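Local coordinates for protein eukaryotic peptide chain release factor GTP-binding subunit (Schizosaccharomyces pombe, PDB 1R5B) that serves as the GTP-binding subunit of the eukaryotic translation release factor and belongs to the elongation factor Tu-like family, at residues Ile181-Val186 / Leu257-Ser262; Arg121-Leu126 / Ala145-Leu150; Gly381-Met386 / Val392-Phe397. All blocks are in the same frame, centred on the assembly; numbering follows the deposited sequence.

Overall arrangement
Along the chain, contact 2 closes first, contact 1 follows, and contact 3 lies far downstream. Contacts 1 and 2 share the mixed sheet of the P-loop GTP-binding domain, with centres about 9 Å apart. They meet directly: strands 147-153 and 184-189 are neighbours, probably joined by a bond from Leu150 N to Val185 O, and Arg121 NH1 reaches Leu260 O on helix 256-262. Contact 3 belongs to the antiparallel sheet of the eEF1A-like C-terminal domain, with its centre about 40 Å from that of contact 1 and 38 Å from that of contact 2. The first two therefore belong to one P-loop-type alpha/beta core, the third to a separately folded beta domain.

Contact 1: residues Ile181-Val186 / Leu257-Ser262; sequences INHLVV and LEYLDS
Both His183 and Tyr259 extend their rings opposite the backbone nitrogen (chi1 180° and 178°), and this sends the two side chains at each other from opposite directions. The phenol oxygen of Tyr259 arrives at the edge of the imidazole, near its plane, where OH lies 2.9 Å from His183 CE1, a tight approach for a carbon and an oxygen. His183 NE2 is 3.5 Å from the same OH, but the angle is too poor for a hydrogen bond. The two rings thus meet edge-on, through the hydroxyl and CE1. Two residues on from the histidine, Val185, the second residue of the strand, runs antiparallel to the tyrosine side chain and lays CG2 against the ring's rim, 3.8 Å from Tyr259 CE2. The tyrosine therefore touches two residues of 181-186 that lie two apart, with its hydroxyl at one and a ring carbon at the other. His183 also meets the ring of His265, the planes about 20° from parallel, and both His183 and Val185 touch Met263. Helix 256-262 packs through Tyr259 across strand 184-189 and onto Lys227 and Met229 of the outermost strand 226-230, while Val185 pairs by its backbone with strand 147-153.

Contact 2: residues Arg121-Leu126 / Ala145-Leu150; sequences RRFSLL and ADIGVL
Ala145 opens the 145-150 segment against Leu126, whose CD1 comes to 3.9 Å from Ala145 N and 4.2 Å from Ala145 CB. One methyl of the leucine thus rests on both the backbone and the side chain of the alanine, just ahead of the strand, and Ala145 also touches Val47 of the strand that runs between the two segments. At Asp146 the carboxylate turns to other partners. OD2 makes a salt bridge with Arg268 and accepts a hydrogen bond from Asn45 N, so one buried oxygen ties the start of this segment to the central strand and to Arg268 on the short helix 267-270.

Ile147 provides the other half of the contact. With CG1 opposite the carbonyl carbon (chi1 -62°) and the chain nearly extended beyond it (chi2 160°), CD1 reaches the phenyl edge of Phe123 in the plane of the ring. It sits 3.7 Å from Phe123 CE2 and 4.2 Å from Phe123 CD2, so the methyl meets the ring's rim and not its face. The ring is stacked on Phe116, and Ile147 itself also touches Met263 and Leu266.

From Gly148 to Leu150 the segment turns its backbone to the next strand, where Gly148 and Leu150 both bond to Val185. The two segments are not neighbours in the sheet: strand 42-50 lies between 121-125 and 147-153, with Arg122 and Ser124 bonded to it by their backbones. The apolar contacts therefore bridge over that central strand. Arg121 adds a salt bridge to Glu42 and hydrogen bonds from NH1 to Leu260 O and Met263 O, fastening strand 121-125 to the end of helix 256-262 and the loop after it, while strand 115-117 forms the sheet's edge beyond it.

Contact 3: residues Gly381-Met386 / Val392-Phe397; sequences GYSCVM and VEEVSF
Cys384 and Val395 form a single antiparallel hydrogen-bonded bridge where the chain leads into strands 385-387 and 396-397, the two edges of a six-stranded sheet, consistent with the closed beta barrel of the third domain of elongation factor Tu relatives. The bridge is uneven: Val395 N donates to Cys384 O at 3.2 Å, nearly in line with the carbonyl (174°), whereas the return bond from Cys384 N to Val395 O is weak at 3.4 Å.

Packing is tight on the inward side. Val395 has CG1 between its own backbone N and carbonyl carbon (chi1 70°), which sets that methyl 3.6 Å from Met386 CB; Met386 goes on to touch Phe365, Phe448 and Leu450, and Val395 touches Leu428. Tyr382 and Phe397 run alongside each other in the same direction, Tyr382 CB 3.9 Å from Phe397 CD2, with Phe397 CE2 at the tyrosine ring's edge, near its plane.

On the solvent side, exposed Ser383 meets Glu394 only loosely, its OG 3.8 Å from both Glu394 OE1 and Glu394 OE2. By contrast, exposed Val392 packs across Val385, CG1 to CG1 at 3.7 Å, and beside them Glu393 N donates to Met386 O at 2.8 Å.

Contact 1: residues Ile181-Val186 / Leu257-Ser262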
loop_
_atom_site.group_PDB
_atom_site.type_symbol
_atom_site.label_atom_id
_atom_site.label_comp_id
_atom_site.label_asym_id
_atom_site.label_seq_id
_atom_site.Cartn_x
_atom_site.Cartn_y
_atom_site.Cartn_z
ATOM N N ILE A 181 5.195 15.112 1.219
ATOM C CA ILE A 181 6.113 13.985 1.429
ATOM C C ILE A 181 6.758 14.101 2.779
ATOM O O ILE A 181 7.694 14.870 2.958
ATOM C CB ILE A 181 7.242 13.925 0.345
ATOM C CG1 ILE A 181 6.644 13.937 -1.059
ATOM C CG2 ILE A 181 8.101 12.672 0.562
ATOM C CD1 ILE A 181 5.542 12.907 -1.236
ATOM N N ASN A 182 6.236 13.337 3.728
ATOM C CA ASN A 182 6.731 13.307 5.093
ATOM C C ASN A 182 7.652 12.127 5.340
ATOM O O ASN A 182 8.299 12.041 6.381
ATOM C CB ASN A 182 5.555 13.286 6.069
ATOM C CG ASN A 182 4.728 14.556 6.001
ATOM O OD1 ASN A 182 3.506 14.525 6.092
ATOM N ND2 ASN A 182 5.396 15.679 5.828
ATOM N N HIS A 183 7.706 11.208 4.391
ATOM C CA HIS A 183 8.668 10.122 4.440
ATOM C C HIS A 183 9.376 10.130 3.095
ATOM O O HIS A 183 8.846 9.667 2.093
ATOM C CB HIS A 183 7.955 8.803 4.687
ATOM C CG HIS A 183 8.869 7.629 4.743
ATOM N ND1 HIS A 183 9.375 7.034 3.611
ATOM C CD2 HIS A 183 9.363 6.928 5.789
ATOM C CE1 HIS A 183 10.138 6.013 3.958
ATOM N NE2 HIS A 183 10.145 5.925 5.273
ATOM N N LEU A 184 10.565 10.703 3.080
ATOM C CA LEU A 184 11.281 10.954 1.854
ATOM C C LEU A 184 12.186 9.775 1.537
ATOM O O LEU A 184 12.951 9.338 2.382
ATOM C CB LEU A 184 12.107 12.222 2.030
ATOM C CG LEU A 184 12.755 12.834 0.805
ATOM C CD1 LEU A 184 11.707 13.213 -0.208
ATOM C CD2 LEU A 184 13.530 14.067 1.225
ATOM N N VAL A 185 12.078 9.260 0.325
ATOM C CA VAL A 185 13.053 8.315 -0.204
ATOM C C VAL A 185 14.130 9.112 -0.955
ATOM O O VAL A 185 13.818 9.859 -1.877
ATOM C CB VAL A 185 12.398 7.299 -1.150
ATOM C CG1 VAL A 185 13.428 6.343 -1.698
ATOM C CG2 VAL A 185 11.293 6.533 -0.424
ATOM N N VAL A 186 15.381 8.958 -0.538
ATOM C CA VAL A 186 16.496 9.698 -1.097
ATOM C C VAL A 186 17.397 8.693 -1.801
ATOM O O VAL A 186 17.985 7.817 -1.160
ATOM C CB VAL A 186 17.297 10.425 0.001
ATOM C CG1 VAL A 186 18.575 11.049 -0.580
ATOM C CG2 VAL A 186 16.464 11.471 0.655
ATOM N N LEU A 257 13.330 -0.653 -6.313
ATOM C CA LEU A 257 12.004 -1.192 -6.613
ATOM C C LEU A 257 11.525 -2.173 -5.543
ATOM O O LEU A 257 10.339 -2.259 -5.268
ATOM C CB LEU A 257 11.965 -1.861 -7.987
ATOM C CG LEU A 257 12.090 -0.911 -9.194
ATOM C CD1 LEU A 257 11.952 -1.709 -10.456
ATOM C CD2 LEU A 257 11.067 0.193 -9.178
ATOM N N GLU A 258 12.456 -2.893 -4.938
ATOM C CA GLU A 258 12.125 -3.838 -3.892
ATOM C C GLU A 258 11.578 -3.093 -2.673
ATOM O O GLU A 258 10.627 -3.525 -2.045
ATOM C CB GLU A 258 13.383 -4.610 -3.520
ATOM C CG GLU A 258 13.227 -5.643 -2.426
ATOM C CD GLU A 258 14.540 -6.337 -2.114
ATOM O OE1 GLU A 258 15.473 -6.279 -2.952
ATOM O OE2 GLU A 258 14.631 -6.938 -1.020
ATOM N N TYR A 259 12.206 -1.975 -2.346
ATOM C CA TYR A 259 11.765 -1.115 -1.262
ATOM C C TYR A 259 10.416 -0.428 -1.585
ATOM O O TYR A 259 9.534 -0.361 -0.731
ATOM C CB TYR A 259 12.837 -0.062 -0.956
ATOM C CG TYR A 259 12.401 0.859 0.125
ATOM C CD1 TYR A 259 12.468 0.463 1.461
ATOM C CD2 TYR A 259 11.855 2.101 -0.173
ATOM C CE1 TYR A 259 12.032 1.295 2.472
ATOM C CE2 TYR A 259 11.404 2.939 0.844
ATOM C CZ TYR A 259 11.492 2.526 2.151
ATOM O OH TYR A 259 11.057 3.340 3.151
ATOM N N LEU A 260 10.276 0.094 -2.800
ATOM C CA LEU A 260 9.033 0.733 -3.244
ATOM C C LEU A 260 7.848 -0.248 -3.182
ATOM O O LEU A 260 6.720 0.138 -2.890
ATOM C CB LEU A 260 9.182 1.241 -4.676
ATOM C CG LEU A 260 9.393 2.735 -4.983
ATOM C CD1 LEU A 260 10.077 3.474 -3.873
ATOM C CD2 LEU A 260 10.149 2.896 -6.319
ATOM N N ASP A 261 8.130 -1.526 -3.425
ATOM C CA ASP A 261 7.099 -2.542 -3.464
ATOM C C ASP A 261 6.457 -2.824 -2.108
ATOM O O ASP A 261 5.254 -2.963 -2.027
ATOM C CB ASP A 261 7.658 -3.844 -4.046
ATOM C CG ASP A 261 6.580 -4.871 -4.285
ATOM O OD1 ASP A 261 5.713 -4.624 -5.138
ATOM O OD2 ASP A 261 6.512 -5.949 -3.663
ATOM N N SER A 262 7.260 -2.930 -1.060
ATOM C CA SER A 262 6.759 -3.325 0.265
ATOM C C SER A 262 6.676 -2.155 1.266
ATOM O O SER A 262 6.225 -2.334 2.388
ATOM C CB SER A 262 7.641 -4.439 0.835
ATOM O OG SER A 262 8.993 -4.020 0.871
#

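Contact 2: residues Arg121-Leu126 / Ala145-Leu150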
loop_
_atom_site.group_PDB
_atom_site.type_symbol
_atom_site.label_atom_id
_atom_site.label_comp_id
_atom_site.label_asym_id
_atom_site.label_seq_id
_atom_site.Cartn_x
_atom_site.Cartn_y
_atom_site.Cartn_z
ATOM N N ARG A 121 2.436 -3.743 -6.876
ATOM C CA ARG A 121 1.971 -2.364 -7.083
ATOM C C ARG A 121 2.127 -1.816 -8.494
ATOM O O ARG A 121 3.041 -2.199 -9.222
ATOM C CB ARG A 121 2.707 -1.424 -6.131
ATOM C CG ARG A 121 2.275 -1.554 -4.693
ATOM C CD ARG A 121 3.111 -0.745 -3.697
ATOM N NE ARG A 121 2.546 -0.849 -2.364
ATOM C CZ ARG A 121 3.136 -0.449 -1.246
ATOM N NH1 ARG A 121 4.341 0.117 -1.255
ATOM N NH2 ARG A 121 2.493 -0.614 -0.102
ATOM N N ARG A 122 1.231 -0.897 -8.863
ATOM C CA ARG A 122 1.384 -0.083 -10.072
ATOM C C ARG A 122 1.624 1.381 -9.733
ATOM O O ARG A 122 0.728 2.041 -9.196
ATOM C CB ARG A 122 0.138 -0.152 -10.947
ATOM C CG ARG A 122 0.207 0.819 -12.131
ATOM C CD ARG A 122 -0.978 0.790 -13.040
ATOM N NE ARG A 122 -1.084 -0.492 -13.721
ATOM C CZ ARG A 122 -1.921 -0.730 -14.724
ATOM N NH1 ARG A 122 -2.734 0.230 -15.175
ATOM N NH2 ARG A 122 -1.950 -1.932 -15.289
ATOM N N PHE A 123 2.795 1.894 -10.109
ATOM C CA PHE A 123 3.191 3.258 -9.778
ATOM C C PHE A 123 2.967 4.218 -10.933
ATOM O O PHE A 123 3.637 4.138 -11.955
ATOM C CB PHE A 123 4.654 3.301 -9.377
ATOM C CG PHE A 123 4.975 2.439 -8.209
ATOM C CD1 PHE A 123 5.228 1.097 -8.380
ATOM C CD2 PHE A 123 5.026 2.965 -6.942
ATOM C CE1 PHE A 123 5.521 0.303 -7.317
ATOM C CE2 PHE A 123 5.323 2.165 -5.864
ATOM C CZ PHE A 123 5.567 0.828 -6.055
ATOM N N SER A 124 2.030 5.136 -10.756
ATOM C CA SER A 124 1.802 6.206 -11.709
ATOM C C SER A 124 2.786 7.350 -11.448
ATOM O O SER A 124 2.835 7.885 -10.343
ATOM C CB SER A 124 0.352 6.677 -11.583
ATOM O OG SER A 124 0.139 7.878 -12.287
ATOM N N LEU A 125 3.576 7.720 -12.456
ATOM C CA LEU A 125 4.561 8.804 -12.297
ATOM C C LEU A 125 3.931 10.181 -12.474
ATOM O O LEU A 125 3.456 10.498 -13.551
ATOM C CB LEU A 125 5.704 8.661 -13.301
ATOM C CG LEU A 125 6.639 7.458 -13.154
ATOM C CD1 LEU A 125 7.113 7.002 -14.513
ATOM C CD2 LEU A 125 7.835 7.786 -12.291
ATOM N N LEU A 126 3.933 10.990 -11.415
ATOM C CA LEU A 126 3.418 12.361 -11.467
ATOM C C LEU A 126 4.490 13.348 -11.946
ATOM O O LEU A 126 5.682 13.036 -11.946
ATOM C CB LEU A 126 2.923 12.800 -10.079
ATOM C CG LEU A 126 1.963 11.911 -9.273
ATOM C CD1 LEU A 126 1.374 12.680 -8.104
ATOM C CD2 LEU A 126 0.845 11.354 -10.128
ATOM N N ALA A 145 0.959 12.851 -4.252
ATOM C CA ALA A 145 1.912 11.750 -4.298
ATOM C C ALA A 145 1.802 10.861 -3.060
ATOM O O ALA A 145 1.524 11.339 -1.982
ATOM C CB ALA A 145 3.318 12.297 -4.413
ATOM N N ASP A 146 2.000 9.564 -3.242
ATOM C CA ASP A 146 2.172 8.639 -2.131
ATOM C C ASP A 146 3.628 8.557 -1.713
ATOM O O ASP A 146 3.923 8.371 -0.539
ATOM C CB ASP A 146 1.707 7.237 -2.507
ATOM C CG ASP A 146 0.219 7.159 -2.738
ATOM O OD1 ASP A 146 -0.554 7.534 -1.841
ATOM O OD2 ASP A 146 -0.272 6.744 -3.796
ATOM N N ILE A 147 4.526 8.679 -2.681
ATOM C CA ILE A 147 5.951 8.486 -2.470
ATOM C C ILE A 147 6.708 9.606 -3.177
ATOM O O ILE A 147 6.415 9.923 -4.316
ATOM C CB ILE A 147 6.400 7.139 -3.057
ATOM C CG1 ILE A 147 5.699 5.957 -2.373
ATOM C CG2 ILE A 147 7.909 6.981 -2.941
ATOM C CD1 ILE A 147 5.740 4.666 -3.211
ATOM N N GLY A 148 7.663 10.210 -2.493
ATOM C CA GLY A 148 8.536 11.215 -3.065
ATOM C C GLY A 148 9.937 10.652 -3.066
ATOM O O GLY A 148 10.386 10.133 -2.050
ATOM N N VAL A 149 10.596 10.696 -4.217
ATOM C CA VAL A 149 11.959 10.204 -4.349
ATOM C C VAL A 149 12.852 11.381 -4.728
ATOM O O VAL A 149 12.691 11.958 -5.807
ATOM C CB VAL A 149 12.081 9.113 -5.419
ATOM C CG1 VAL A 149 13.529 8.605 -5.489
ATOM C CG2 VAL A 149 11.134 7.940 -5.127
ATOM N N LEU A 150 13.742 11.777 -3.823
ATOM C CA LEU A 150 14.713 12.833 -4.115
ATOM C C LEU A 150 15.963 12.164 -4.676
ATOM O O LEU A 150 16.573 11.349 -4.000
ATOM C CB LEU A 150 15.032 13.639 -2.848
ATOM C CG LEU A 150 16.116 14.713 -2.928
ATOM C CD1 LEU A 150 15.714 15.807 -3.882
ATOM C CD2 LEU A 150 16.379 15.298 -1.544
#

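Contact 3: residues Gly381-Met386 / Val392-Phe397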
loop_
_atom_site.group_PDB
_atom_site.type_symbol
_atom_site.label_atom_id
_atom_site.label_comp_id
_atom_site.label_asym_id
_atom_site.label_seq_id
_atom_site.Cartn_x
_atom_site.Cartn_y
_atom_site.Cartn_z
ATOM N N GLY A 381 -30.295 -16.502 -3.879
ATOM C CA GLY A 381 -30.461 -17.008 -2.529
ATOM C C GLY A 381 -29.545 -18.174 -2.214
ATOM O O GLY A 381 -29.997 -19.266 -1.866
ATOM N N TYR A 382 -28.239 -17.943 -2.339
ATOM C CA TYR A 382 -27.275 -18.955 -1.948
ATOM C C TYR A 382 -26.654 -18.496 -0.643
ATOM O O TYR A 382 -26.149 -17.397 -0.586
ATOM C CB TYR A 382 -26.215 -19.127 -3.036
ATOM C CG TYR A 382 -25.196 -20.189 -2.718
ATOM C CD1 TYR A 382 -23.833 -19.918 -2.786
ATOM C CD2 TYR A 382 -25.597 -21.469 -2.339
ATOM C CE1 TYR A 382 -22.898 -20.893 -2.489
ATOM C CE2 TYR A 382 -24.671 -22.448 -2.039
ATOM C CZ TYR A 382 -23.324 -22.156 -2.115
ATOM O OH TYR A 382 -22.413 -23.135 -1.823
ATOM N N SER A 383 -26.712 -19.321 0.402
ATOM C CA SER A 383 -26.196 -18.937 1.719
ATOM C C SER A 383 -24.878 -19.619 2.069
ATOM O O SER A 383 -24.783 -20.842 2.098
ATOM C CB SER A 383 -27.209 -19.237 2.822
ATOM O OG SER A 383 -26.683 -18.857 4.086
ATOM N N CYS A 384 -23.862 -18.805 2.333
ATOM C CA CYS A 384 -22.603 -19.281 2.899
ATOM C C CYS A 384 -22.023 -18.218 3.814
ATOM O O CYS A 384 -22.509 -17.084 3.859
ATOM C CB CYS A 384 -21.595 -19.622 1.792
ATOM S SG CYS A 384 -21.401 -18.352 0.525
ATOM N N VAL A 385 -20.985 -18.595 4.549
ATOM C CA VAL A 385 -20.216 -17.634 5.330
ATOM C C VAL A 385 -19.375 -16.781 4.366
ATOM O O VAL A 385 -18.708 -17.327 3.492
ATOM C CB VAL A 385 -19.301 -18.359 6.366
ATOM C CG1 VAL A 385 -18.515 -17.350 7.201
ATOM C CG2 VAL A 385 -20.123 -19.270 7.273
ATOM N N MET A 386 -19.442 -15.451 4.496
ATOM C CA MET A 386 -18.509 -14.546 3.803
ATOM C C MET A 386 -17.457 -14.068 4.788
ATOM O O MET A 386 -17.770 -13.757 5.929
ATOM C CB MET A 386 -19.226 -13.332 3.206
ATOM C CG MET A 386 -18.321 -12.385 2.389
ATOM S SD MET A 386 -18.945 -10.694 2.332
ATOM C CE MET A 386 -18.749 -10.292 0.761
ATOM N N VAL A 392 -15.998 -12.552 8.845
ATOM C CA VAL A 392 -16.789 -13.796 9.035
ATOM C C VAL A 392 -18.265 -13.485 9.359
ATOM O O VAL A 392 -18.601 -13.201 10.514
ATOM C CB VAL A 392 -16.206 -14.731 10.168
ATOM C CG1 VAL A 392 -17.088 -15.969 10.377
ATOM C CG2 VAL A 392 -14.754 -15.137 9.879
ATOM N N GLU A 393 -19.148 -13.560 8.363
ATOM C CA GLU A 393 -20.554 -13.237 8.589
ATOM C C GLU A 393 -21.562 -14.186 7.899
ATOM O O GLU A 393 -21.720 -15.335 8.328
ATOM C CB GLU A 393 -20.821 -11.761 8.265
ATOM C CG GLU A 393 -22.117 -11.211 8.846
ATOM C CD GLU A 393 -22.451 -11.776 10.224
ATOM O OE1 GLU A 393 -21.773 -11.391 11.205
ATOM O OE2 GLU A 393 -23.379 -12.616 10.325
ATOM N N GLU A 394 -22.253 -13.713 6.859
ATOM C CA GLU A 394 -23.430 -14.406 6.325
ATOM C C GLU A 394 -23.934 -13.645 5.109
ATOM O O GLU A 394 -24.218 -12.454 5.199
ATOM C CB GLU A 394 -24.543 -14.475 7.383
ATOM C CG GLU A 394 -25.800 -15.240 6.964
ATOM C CD GLU A 394 -25.668 -16.745 7.135
ATOM O OE1 GLU A 394 -24.597 -17.294 6.796
ATOM O OE2 GLU A 394 -26.641 -17.383 7.604
ATOM N N VAL A 395 -24.067 -14.325 3.978
ATOM C CA VAL A 395 -24.342 -13.623 2.732
ATOM C C VAL A 395 -25.151 -14.443 1.729
ATOM O O VAL A 395 -25.075 -15.667 1.712
ATOM C CB VAL A 395 -23.024 -13.174 2.064
ATOM C CG1 VAL A 395 -22.249 -14.378 1.527
ATOM C CG2 VAL A 395 -23.292 -12.163 0.958
ATOM N N SER A 396 -25.901 -13.731 0.891
ATOM C CA SER A 396 -26.752 -14.320 -0.139
ATOM C C SER A 396 -26.849 -13.398 -1.355
ATOM O O SER A 396 -26.641 -12.188 -1.245
ATOM C CB SER A 396 -28.156 -14.577 0.419
ATOM O OG SER A 396 -28.751 -13.358 0.832
ATOM N N PHE A 397 -27.187 -13.972 -2.512
ATOM C CA PHE A 397 -27.233 -13.189 -3.744
ATOM C C PHE A 397 -28.648 -12.676 -3.931
ATOM O O PHE A 397 -29.593 -13.366 -3.597
ATOM C CB PHE A 397 -26.769 -14.029 -4.939
ATOM C CG PHE A 397 -25.330 -14.481 -4.838
ATOM C CD1 PHE A 397 -24.325 -13.810 -5.525
ATOM C CD2 PHE A 397 -24.983 -15.576 -4.043
ATOM C CE1 PHE A 397 -22.998 -14.223 -5.421
ATOM C CE2 PHE A 397 -23.655 -15.992 -3.933
ATOM C CZ PHE A 397 -22.666 -15.320 -4.623
#